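Local coordinates for MRG701 (Oryza sativa, PDB 5IN1), which probably reads methylated histone tails through its chromodomain, as MRG-family chromatin proteins do, and dimerises through that domain, at the interface of chains A and B. Sequence-based numbering; all coordinates share one arbitrary frame. Chains: chain A/B, MRG701.

The interface of chains A and B. Residues chain A 25-28, 32; chain B 25-29, 32.
Two antiparallel strands, one from each chain, pair edge to edge about a two-fold axis at A:Asn27 and B:Asn27. The backbone N of A:Asn27 donates to O of B:Asn27 at 2.8 Å, nearly straight (167° at H) and onto a carbonyl lone pair; the twin bond closes a two-bond ring. On one side of this ribbon the carboxamides and indoles of both chains gather. A:Trp32 CH2, at the six-membered tip of the indole, meets B:Asn27 CG of the amide at 3.4 Å, the two planes crossing obliquely at 56°. The indoles approach tip to tip, A:Trp32 CZ2 lying 4.0 Å from B:Trp32 CZ2. An alanine in place of A:Trp32 would remove the CH2 contact with the B:Asn27 amide and the tip contact with B:Trp32, and would probably loosen the packing beside the strand pair. On the opposite side, A:Glu26 and B:Lys28 cross with extended chains; CD of the glutamate carboxylate sits 3.8 Å from lysine CE, while OE2 and NZ stay 4.4 Å apart, so attraction there is likely to be long-range. Water extends the pairing: water 2 joins O of A:Ser25 to OD1 of B:Asn27, and water 1 makes the equivalent link from A:Asn27 to B:Ser25. Second-shell support comes from within each chain. In A:Asn27, CG anti to the backbone N (chi1 -171°) swings the carboxamide toward the A:Trp32 ring of the same chain, and the turn about CB-CG sets ND2 3.2 Å above the plane, offset toward the rim. In the fold, strands 16-28 meet at their C-terminal ends, with the tryptophans on the following strands 31-38, forming part of the dimer interface between two chromodomains.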
loop_
_atom_site.group_PDB
_atom_site.type_symbol
_atom_site.label_atom_id
_atom_site.label_comp_id
_atom_site.label_asym_id
_atom_site.label_seq_id
_atom_site.Cartn_x
_atom_site.Cartn_y
_atom_site.Cartn_z
ATOM N N SER A 25 -4.944 7.727 2.448
ATOM C CA SER A 25 -4.725 6.283 2.470
ATOM C C SER A 25 -3.293 6.015 2.921
ATOM O O SER A 25 -2.359 6.676 2.461
ATOM C CB SER A 25 -4.954 5.655 1.089
ATOM O OG SER A 25 -6.222 6.016 0.547
ATOM N N GLU A 26 -3.117 5.062 3.830
ATOM C CA GLU A 26 -1.777 4.683 4.290
ATOM C C GLU A 26 -1.679 3.185 4.437
ATOM O O GLU A 26 -2.668 2.528 4.757
ATOM C CB GLU A 26 -1.438 5.340 5.630
ATOM C CG GLU A 26 -1.324 6.855 5.594
ATOM C CD GLU A 26 -1.121 7.444 6.978
ATOM O OE1 GLU A 26 -1.103 6.665 7.955
ATOM O OE2 GLU A 26 -0.987 8.679 7.090
ATOM N N ASN A 27 -0.482 2.638 4.221
ATOM C CA ASN A 27 -0.253 1.219 4.459
ATOM C C ASN A 27 0.969 1.015 5.331
ATOM O O ASN A 27 2.040 1.546 5.038
ATOM C CB ASN A 27 -0.112 0.467 3.127
ATOM C CG ASN A 27 -0.084 -1.038 3.300
ATOM O OD1 ASN A 27 0.728 -1.581 4.055
ATOM N ND2 ASN A 27 -0.980 -1.727 2.608
ATOM N N LYS A 28 0.783 0.263 6.414
ATOM C CA LYS A 28 1.869 -0.257 7.240
ATOM C C LYS A 28 1.505 -1.666 7.632
ATOM O O LYS A 28 0.322 -1.994 7.753
ATOM C CB LYS A 28 2.095 0.582 8.498
ATOM C CG LYS A 28 2.754 1.910 8.282
ATOM C CD LYS A 28 3.212 2.499 9.611
ATOM C CE LYS A 28 3.835 3.866 9.411
ATOM N NZ LYS A 28 4.303 4.434 10.705
ATOM N N TRP A 32 -3.908 -1.657 4.718
ATOM C CA TRP A 32 -4.350 -0.315 4.369
ATOM C C TRP A 32 -5.249 0.275 5.461
ATOM O O TRP A 32 -6.122 -0.413 6.001
ATOM C CB TRP A 32 -5.100 -0.327 3.033
ATOM C CG TRP A 32 -4.190 -0.417 1.838
ATOM C CD1 TRP A 32 -3.924 -1.530 1.084
ATOM C CD2 TRP A 32 -3.418 0.647 1.272
ATOM N NE1 TRP A 32 -3.032 -1.218 0.087
ATOM C CE2 TRP A 32 -2.698 0.107 0.176
ATOM C CE3 TRP A 32 -3.253 1.995 1.587
ATOM C CZ2 TRP A 32 -1.838 0.877 -0.611
ATOM C CZ3 TRP A 32 -2.405 2.764 0.807
ATOM C CH2 TRP A 32 -1.696 2.194 -0.282
ATOM N N SER B 25 7.770 -2.590 4.579
ATOM C CA SER B 25 7.125 -1.910 3.458
ATOM C C SER B 25 6.093 -0.937 4.002
ATOM O O SER B 25 5.292 -1.298 4.875
ATOM C CB SER B 25 6.441 -2.899 2.514
ATOM O OG SER B 25 7.353 -3.890 2.058
ATOM N N GLU B 26 6.084 0.281 3.476
ATOM C CA GLU B 26 5.119 1.291 3.917
ATOM C C GLU B 26 4.644 2.130 2.748
ATOM O O GLU B 26 5.403 2.381 1.809
ATOM C CB GLU B 26 5.722 2.206 4.981
ATOM C CG GLU B 26 6.087 1.534 6.298
ATOM C CD GLU B 26 6.747 2.501 7.260
ATOM O OE1 GLU B 26 6.872 3.693 6.915
ATOM O OE2 GLU B 26 7.152 2.071 8.355
ATOM N N ASN B 27 3.389 2.570 2.806
ATOM C CA ASN B 27 2.864 3.467 1.783
ATOM C C ASN B 27 2.213 4.673 2.430
ATOM O O ASN B 27 1.343 4.522 3.281
ATOM C CB ASN B 27 1.880 2.724 0.872
ATOM C CG ASN B 27 1.426 3.555 -0.324
ATOM O OD1 ASN B 27 0.922 4.669 -0.175
ATOM N ND2 ASN B 27 1.631 3.017 -1.529
ATOM N N LYS B 28 2.676 5.860 2.056
ATOM C CA LYS B 28 1.981 7.113 2.347
ATOM C C LYS B 28 1.993 7.953 1.083
ATOM O O LYS B 28 2.920 7.846 0.265
ATOM C CB LYS B 28 2.628 7.880 3.503
ATOM C CG LYS B 28 2.534 7.197 4.857
ATOM C CD LYS B 28 3.007 8.104 5.991
ATOM C CE LYS B 28 2.692 7.483 7.352
ATOM N NZ LYS B 28 3.129 8.344 8.493
ATOM N N GLU B 29 0.963 8.782 0.924
ATOM C CA GLU B 29 0.860 9.693 -0.221
ATOM C C GLU B 29 1.011 8.986 -1.572
ATOM O O GLU B 29 1.665 9.507 -2.483
ATOM C CB GLU B 29 1.901 10.805 -0.095
ATOM C CG GLU B 29 1.692 11.703 1.109
ATOM C CD GLU B 29 0.274 12.252 1.193
ATOM O OE1 GLU B 29 -0.312 12.582 0.139
ATOM O OE2 GLU B 29 -0.256 12.359 2.320
ATOM N N TRP B 32 5.185 3.955 -2.249
ATOM C CA TRP B 32 5.805 2.918 -1.442
ATOM C C TRP B 32 7.229 3.264 -1.056
ATOM O O TRP B 32 7.995 3.835 -1.841
ATOM C CB TRP B 32 5.790 1.590 -2.185
ATOM C CG TRP B 32 4.456 0.964 -2.233
ATOM C CD1 TRP B 32 3.571 0.995 -3.272
ATOM C CD2 TRP B 32 3.828 0.217 -1.186
ATOM N NE1 TRP B 32 2.434 0.297 -2.937
ATOM C CE2 TRP B 32 2.562 -0.184 -1.660
ATOM C CE3 TRP B 32 4.215 -0.152 0.108
ATOM C CZ2 TRP B 32 1.682 -0.947 -0.887
ATOM C CZ3 TRP B 32 3.342 -0.903 0.878
ATOM C CH2 TRP B 32 2.086 -1.293 0.378
HETATM O O HOH W 1 3.089 -2.860 4.258
HETATM O O HOH W 2 -1.243 6.209 -0.029
HETATM O O HOH W 3 -1.266 9.191 2.541
#